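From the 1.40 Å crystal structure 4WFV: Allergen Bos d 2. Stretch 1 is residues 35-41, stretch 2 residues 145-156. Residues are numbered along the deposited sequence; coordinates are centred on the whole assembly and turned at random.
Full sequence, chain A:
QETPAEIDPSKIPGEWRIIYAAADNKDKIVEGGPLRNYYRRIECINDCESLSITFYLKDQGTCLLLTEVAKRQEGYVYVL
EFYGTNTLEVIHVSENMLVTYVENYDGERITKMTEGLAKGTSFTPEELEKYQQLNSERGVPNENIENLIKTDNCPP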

ATOM      1  N   LEU A  35      -4.804   5.797  -6.954  1.00  7.72           N
ATOM      2  CA  LEU A  35      -4.029   5.138  -5.900  1.00  7.98           C
ATOM      3  C   LEU A  35      -4.799   4.026  -5.227  1.00  8.73           C
ATOM      4  O   LEU A  35      -4.453   3.620  -4.126  1.00 10.30           O
ATOM      5  CB  LEU A  35      -3.561   6.153  -4.844  1.00  8.55           C
ATOM      6  CG  LEU A  35      -2.872   7.379  -5.455  1.00  9.26           C
ATOM      7  CD1 LEU A  35      -2.382   8.341  -4.358  1.00  9.70           C
ATOM      8  CD2 LEU A  35      -1.733   6.950  -6.375  1.00 13.06           C
ATOM      9  N   ARG A  36      -5.845   3.538  -5.881  1.00  7.89           N
ATOM     10  CA  ARG A  36      -6.494   2.300  -5.455  1.00  8.13           C
ATOM     11  C   ARG A  36      -5.898   1.160  -6.265  1.00  7.78           C
ATOM     12  O   ARG A  36      -6.211   0.982  -7.441  1.00 10.15           O
ATOM     13  CB  ARG A  36      -7.997   2.377  -5.669  1.00 11.00           C
ATOM     14  CG  ARG A  36      -8.779   1.298  -4.922  1.00  7.78           C
ATOM     15  CD  ARG A  36     -10.239   1.384  -5.285  1.00  8.65           C
ATOM     16  NE  ARG A  36     -11.095   0.406  -4.628  1.00  7.48           N
ATOM     17  CZ  ARG A  36     -11.838   0.646  -3.548  1.00  7.01           C
ATOM     18  NH1 ARG A  36     -11.790   1.827  -2.948  1.00  8.19           N
ATOM     19  NH2 ARG A  36     -12.623  -0.294  -3.055  1.00 10.64           N
ATOM     20  N   ASN A  37      -4.991   0.426  -5.639  1.00  7.91           N
ATOM     21  CA  ASN A  37      -4.158  -0.528  -6.354  1.00  8.29           C
ATOM     22  C   ASN A  37      -4.264  -1.890  -5.693  1.00  7.04           C
ATOM     23  O   ASN A  37      -4.042  -2.029  -4.486  1.00  9.25           O
ATOM     24  CB  ASN A  37      -2.707  -0.037  -6.365  1.00 10.44           C
ATOM     25  CG  ASN A  37      -2.586   1.410  -6.822  1.00 11.28           C
ATOM     26  OD1 ASN A  37      -1.888   2.215  -6.200  1.00 13.46           O
ATOM     27  ND2 ASN A  37      -3.287   1.749  -7.900  1.00 11.77           N
ATOM     28  N   TYR A  38      -4.622  -2.894  -6.488  1.00  7.67           N
ATOM     29  CA  TYR A  38      -4.880  -4.225  -5.958  1.00  6.94           C
ATOM     30  C   TYR A  38      -3.619  -5.078  -6.005  1.00  6.84           C
ATOM     31  O   TYR A  38      -3.313  -5.725  -7.017  1.00  8.14           O
ATOM     32  CB  TYR A  38      -6.049  -4.880  -6.706  1.00  8.41           C
ATOM     33  CG  TYR A  38      -7.339  -4.090  -6.615  1.00  7.03           C
ATOM     34  CD1 TYR A  38      -8.131  -4.135  -5.473  1.00  7.91           C
ATOM     35  CD2 TYR A  38      -7.764  -3.294  -7.674  1.00  8.26           C
ATOM     36  CE1 TYR A  38      -9.327  -3.410  -5.388  1.00  7.50           C
ATOM     37  CE2 TYR A  38      -8.956  -2.564  -7.600  1.00  8.68           C
ATOM     38  CZ  TYR A  38      -9.723  -2.632  -6.451  1.00  7.96           C
ATOM     39  OH  TYR A  38     -10.900  -1.921  -6.367  1.00  9.52           O
ATOM     40  N   TYR A  39      -2.903  -5.083  -4.882  1.00  7.17           N
ATOM     41  CA  TYR A  39      -1.633  -5.792  -4.754  1.00  7.14           C
ATOM     42  C   TYR A  39      -1.758  -7.259  -5.085  1.00  6.94           C
ATOM     43  O   TYR A  39      -2.771  -7.890  -4.787  1.00  8.17           O
ATOM     44  CB  TYR A  39      -1.120  -5.686  -3.316  1.00  7.45           C
ATOM     45  CG  TYR A  39      -0.366  -4.411  -3.013  1.00  8.97           C
ATOM     46  CD1 TYR A  39      -1.035  -3.196  -2.873  1.00  7.66           C
ATOM     47  CD2 TYR A  39       1.013  -4.423  -2.852  1.00 11.30           C
ATOM     48  CE1 TYR A  39      -0.349  -2.025  -2.587  1.00 10.47           C
ATOM     49  CE2 TYR A  39       1.711  -3.255  -2.559  1.00 12.19           C
ATOM     50  CZ  TYR A  39       1.029  -2.063  -2.428  1.00 10.09           C
ATOM     51  OH  TYR A  39       1.749  -0.913  -2.148  1.00 12.77           O
ATOM     52  N   ARG A  40      -0.707  -7.797  -5.697  1.00  8.56           N
ATOM     53  CA  ARG A  40      -0.589  -9.242  -5.895  1.00  8.27           C
ATOM     54  C   ARG A  40       0.733  -9.779  -5.370  1.00  9.63           C
ATOM     55  O   ARG A  40       0.779 -10.870  -4.801  1.00 10.55           O
ATOM     56  CB  ARG A  40      -0.787  -9.613  -7.373  1.00  8.42           C
ATOM     57  CG  ARG A  40      -2.208  -9.367  -7.889  1.00  7.56           C
ATOM     58  CD  ARG A  40      -3.190 -10.355  -7.280  1.00  7.08           C
ATOM     59  NE  ARG A  40      -4.540 -10.232  -7.811  1.00  7.95           N
ATOM     60  CZ  ARG A  40      -5.486  -9.438  -7.312  1.00  6.63           C
ATOM     61  NH1 ARG A  40      -5.244  -8.666  -6.254  1.00  7.56           N
ATOM     62  NH2 ARG A  40      -6.694  -9.449  -7.863  1.00  7.17           N
ATOM     63  N   ARG A  41       1.815  -9.027  -5.541  1.00  9.33           N
ATOM     64  CA  ARG A  41       3.120  -9.561  -5.165  1.00 12.01           C
ATOM     65  C   ARG A  41       4.135  -8.461  -4.940  1.00 10.16           C
ATOM     66  O   ARG A  41       4.136  -7.454  -5.654  1.00 12.34           O
ATOM     67  CB  ARG A  41       3.630 -10.508  -6.253  1.00 12.93           C
ATOM     68  CG  ARG A  41       4.898 -11.259  -5.879  1.00 14.44           C
ATOM     69  CD  ARG A  41       5.268 -12.251  -6.978  1.00 22.33           C
ATOM     70  NE  ARG A  41       6.463 -13.023  -6.647  1.00 27.94           N
ATOM     71  CZ  ARG A  41       7.043 -13.889  -7.473  1.00 39.41           C
ATOM     72  NH1 ARG A  41       6.536 -14.094  -8.681  1.00 37.17           N
ATOM     73  NH2 ARG A  41       8.130 -14.548  -7.093  1.00 35.03           N
ATOM     74  N   ILE A 145     -11.182   5.186   5.536  1.00  8.26           N
ATOM     75  CA  ILE A 145     -10.786   3.826   5.195  1.00  9.35           C
ATOM     76  C   ILE A 145     -11.739   3.250   4.147  1.00  9.99           C
ATOM     77  O   ILE A 145     -12.962   3.426   4.235  1.00 12.28           O
ATOM     78  CB  ILE A 145     -10.769   2.899   6.425  1.00  9.63           C
ATOM     79  CG1 ILE A 145      -9.600   3.238   7.345  1.00 11.54           C
ATOM     80  CG2 ILE A 145     -10.674   1.440   5.981  1.00 11.27           C
ATOM     81  CD1 ILE A 145      -9.627   2.491   8.685  1.00 12.50           C
ATOM     82  N   GLU A 146     -11.157   2.586   3.148  1.00  9.62           N
ATOM     83  CA  GLU A 146     -11.885   1.859   2.106  1.00  9.85           C
ATOM     84  C   GLU A 146     -11.505   0.391   2.244  1.00  9.60           C
ATOM     85  O   GLU A 146     -10.330   0.074   2.433  1.00  9.53           O
ATOM     86  CB  GLU A 146     -11.458   2.354   0.708  1.00 10.79           C
ATOM     87  CG  GLU A 146     -11.861   3.792   0.360  1.00 11.45           C
ATOM     88  CD  GLU A 146     -13.275   3.886  -0.191  1.00 14.64           C
ATOM     89  OE1 GLU A 146     -13.631   3.083  -1.078  1.00 13.36           O
ATOM     90  OE2 GLU A 146     -14.037   4.773   0.252  1.00 17.36           O
ATOM     91  N   ASN A 147     -12.486  -0.508   2.172  1.00 10.03           N
ATOM     92  CA  ASN A 147     -12.166  -1.928   2.086  1.00  9.11           C
ATOM     93  C   ASN A 147     -11.994  -2.290   0.620  1.00  9.93           C
ATOM     94  O   ASN A 147     -12.955  -2.311  -0.146  1.00 12.69           O
ATOM     95  CB  ASN A 147     -13.234  -2.805   2.740  1.00 11.12           C
ATOM     96  CG  ASN A 147     -12.874  -4.284   2.694  1.00 12.93           C
ATOM     97  OD1 ASN A 147     -12.494  -4.810   1.648  1.00 12.00           O
ATOM     98  ND2 ASN A 147     -12.974  -4.958   3.839  1.00 15.10           N
ATOM     99  N   LEU A 148     -10.753  -2.504   0.222  1.00  6.74           N
ATOM    100  CA  LEU A 148     -10.433  -2.786  -1.167  1.00  7.04           C
ATOM    101  C   LEU A 148     -10.665  -4.235  -1.574  1.00  7.71           C
ATOM    102  O   LEU A 148     -11.030  -4.494  -2.716  1.00  7.42           O
ATOM    103  CB  LEU A 148      -8.980  -2.409  -1.465  1.00  8.04           C
ATOM    104  CG  LEU A 148      -8.771  -0.986  -1.992  1.00  7.81           C
ATOM    105  CD1 LEU A 148      -9.337   0.055  -1.023  1.00  8.23           C
ATOM    106  CD2 LEU A 148      -7.285  -0.729  -2.234  1.00  9.72           C
ATOM    107  N   ILE A 149     -10.446  -5.180  -0.672  1.00  7.94           N
ATOM    108  CA  ILE A 149     -10.605  -6.565  -1.096  1.00  7.35           C
ATOM    109  C   ILE A 149     -12.049  -6.855  -1.516  1.00  8.31           C
ATOM    110  O   ILE A 149     -12.282  -7.660  -2.426  1.00  9.40           O
ATOM    111  CB  ILE A 149     -10.047  -7.571  -0.074  1.00  7.18           C
ATOM    112  CG1 ILE A 149     -10.122  -8.979  -0.678  1.00  9.26           C
ATOM    113  CG2 ILE A 149     -10.807  -7.514   1.247  1.00 10.15           C
ATOM    114  CD1 ILE A 149      -9.270  -9.993   0.029  1.00 10.61           C
ATOM    115  N   LYS A 150     -13.016  -6.165  -0.913  1.00  8.41           N
ATOM    116  CA  LYS A 150     -14.417  -6.396  -1.263  1.00  9.82           C
ATOM    117  C   LYS A 150     -14.787  -5.899  -2.663  1.00  8.35           C
ATOM    118  O   LYS A 150     -15.870  -6.212  -3.169  1.00 10.54           O
ATOM    119  CB  LYS A 150     -15.351  -5.781  -0.215  1.00 11.11           C
ATOM    120  CG  LYS A 150     -15.327  -6.527   1.117  1.00 13.72           C
ATOM    121  CD  LYS A 150     -16.137  -5.817   2.189  1.00 18.89           C
ATOM    122  CE  LYS A 150     -16.028  -6.552   3.521  1.00 20.42           C
ATOM    123  NZ  LYS A 150     -16.715  -7.870   3.464  1.00 32.63           N
ATOM    124  N   THR A 151     -13.904  -5.140  -3.302  1.00  7.68           N
ATOM    125  CA  THR A 151     -14.130  -4.768  -4.702  1.00  8.58           C
ATOM    126  C   THR A 151     -13.044  -5.319  -5.625  1.00  8.26           C
ATOM    127  O   THR A 151     -12.970  -4.948  -6.802  1.00  9.28           O
ATOM    128  CB  THR A 151     -14.234  -3.227  -4.890  1.00 10.05           C
ATOM    129  OG1 THR A 151     -12.958  -2.623  -4.641  1.00 10.50           O
ATOM    130  CG2 THR A 151     -15.285  -2.629  -3.946  1.00 11.96           C
ATOM    131  N   ASP A 152     -12.210  -6.220  -5.098  1.00  7.53           N
ATOM    132  CA  ASP A 152     -11.114  -6.780  -5.884  1.00  6.20           C
ATOM    133  C   ASP A 152     -11.569  -8.005  -6.655  1.00  8.47           C
ATOM    134  O   ASP A 152     -11.395  -9.151  -6.214  1.00  7.85           O
ATOM    135  CB  ASP A 152      -9.931  -7.136  -4.987  1.00  6.87           C
ATOM    136  CG  ASP A 152      -8.689  -7.511  -5.779  1.00  7.01           C
ATOM    137  OD1 ASP A 152      -8.803  -7.713  -7.009  1.00  7.84           O
ATOM    138  OD2 ASP A 152      -7.608  -7.626  -5.169  1.00  8.65           O
ATOM    139  N   ASN A 153     -12.158  -7.736  -7.814  1.00  9.37           N
ATOM    140  CA  ASN A 153     -12.644  -8.778  -8.698  1.00  9.60           C
ATOM    141  C   ASN A 153     -11.679  -8.978  -9.845  1.00 12.04           C
ATOM    142  O   ASN A 153     -12.051  -9.501 -10.893  1.00 10.89           O
ATOM    143  CB  ASN A 153     -14.058  -8.449  -9.203  1.00 10.56           C
ATOM    144  CG  ASN A 153     -14.112  -7.174 -10.023  1.00 12.65           C
ATOM    145  OD1 ASN A 153     -13.174  -6.382 -10.043  1.00 12.20           O
ATOM    146  ND2 ASN A 153     -15.225  -6.977 -10.714  1.00 19.37           N
ATOM    147  N   CYS A 154     -10.432  -8.555  -9.657  1.00  9.24           N
ATOM    148  CA  CYS A 154      -9.393  -8.847 -10.645  1.00  9.54           C
ATOM    149  C   CYS A 154      -8.851 -10.262 -10.456  1.00 10.35           C
ATOM    150  O   CYS A 154      -9.013 -10.847  -9.392  1.00  9.59           O
ATOM    151  CB  CYS A 154      -8.262  -7.823 -10.561  1.00  7.72           C
ATOM    152  SG  CYS A 154      -8.818  -6.106 -10.880  1.00 16.98           S
ATOM    153  N   PRO A 155      -8.211 -10.817 -11.491  1.00  9.33           N
ATOM    154  CA  PRO A 155      -7.743 -12.201 -11.386  1.00 10.55           C
ATOM    155  C   PRO A 155      -6.821 -12.382 -10.185  1.00 10.47           C
ATOM    156  O   PRO A 155      -6.024 -11.492  -9.886  1.00 10.74           O
ATOM    157  CB  PRO A 155      -6.991 -12.405 -12.711  1.00 12.93           C
ATOM    158  CG  PRO A 155      -7.659 -11.466 -13.658  1.00 13.28           C
ATOM    159  CD  PRO A 155      -7.952 -10.242 -12.824  1.00 12.42           C
ATOM    160  N   PRO A 156      -6.932 -13.524  -9.487  1.00  9.98           N
ATOM    161  CA  PRO A 156      -6.113 -13.747  -8.294  1.00 11.80           C
ATOM    162  C   PRO A 156      -4.640 -13.972  -8.645  1.00 17.14           C
ATOM    163  O   PRO A 156      -4.286 -14.244  -9.794  1.00 20.49           O
ATOM    164  CB  PRO A 156      -6.731 -15.011  -7.682  1.00 13.84           C
ATOM    165  CG  PRO A 156      -7.314 -15.733  -8.858  1.00 13.25           C
ATOM    166  CD  PRO A 156      -7.830 -14.662  -9.765  1.00 12.15           C
ATOM    167  OXT PRO A 156      -3.761 -13.866  -7.784  1.00 20.62           O
TER
HETATM  168  O   HOH W   1     -14.790   0.581  -1.297  1.00 22.25           O

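The contact between these two stretches of Bos d 2 is a side-chain clasp in which alternate residues of one segment, Arg-36, Tyr-38 and Arg-40, reach across to hold the C-terminal tail largely through polar bonds. It illustrates a general principle: successive side chains of an extended chain point to opposite sides, so every second residue can serve the same partner. Here Asn-37 and Tyr-39 point away, while their neighbours point toward the tail. No backbone-to-backbone hydrogen bond joins the stretches, and the CA atoms of Tyr-38 and Asp-152 stand 6.7 Å apart, leaving the side chains to bridge the gap.

Arg-36 is fully extended to its guanidinium, which forms a salt bridge from NH1 to Glu-146 OE1 (2.9 Å) and a hydrogen bond from NH2 to Thr-151 OG1 (2.8 Å). Both acceptors lie near the guanidinium plane, where the N-H bonds point; Leu-148 CD1 covers one face. A water accepts from Arg-36 NH2 and donates to Glu-146 OE1, reinforcing the ion pair.

Tyr-38 ties this cluster together. Its OH accepts from Arg-36 NE (2.9 Å) and shares a hydrogen bond with Thr-151 OG1 (2.8 Å), while its ring packs on Leu-148, CE1 lying 4.1 Å from CB.

At the far end, Arg-40 combines charge with backbone recognition. Its NH1 and NH2 grip the Asp-152 carboxylate at OD2 (2.8 Å) and OD1 (2.9 Å), respectively, a two-pronged pairing that matches two donors to two acceptors. NE and NH2 converge on Pro-155 O, at 2.8 and 3.0 Å, and a long salt bridge runs from NE to the terminal carboxylate at Pro-156 OXT (3.7 Å). Asp-152 OD1 also accepts from Cys-154 N (3.2 Å), so the carboxylate that binds Arg-40 also braces the tail's own turn.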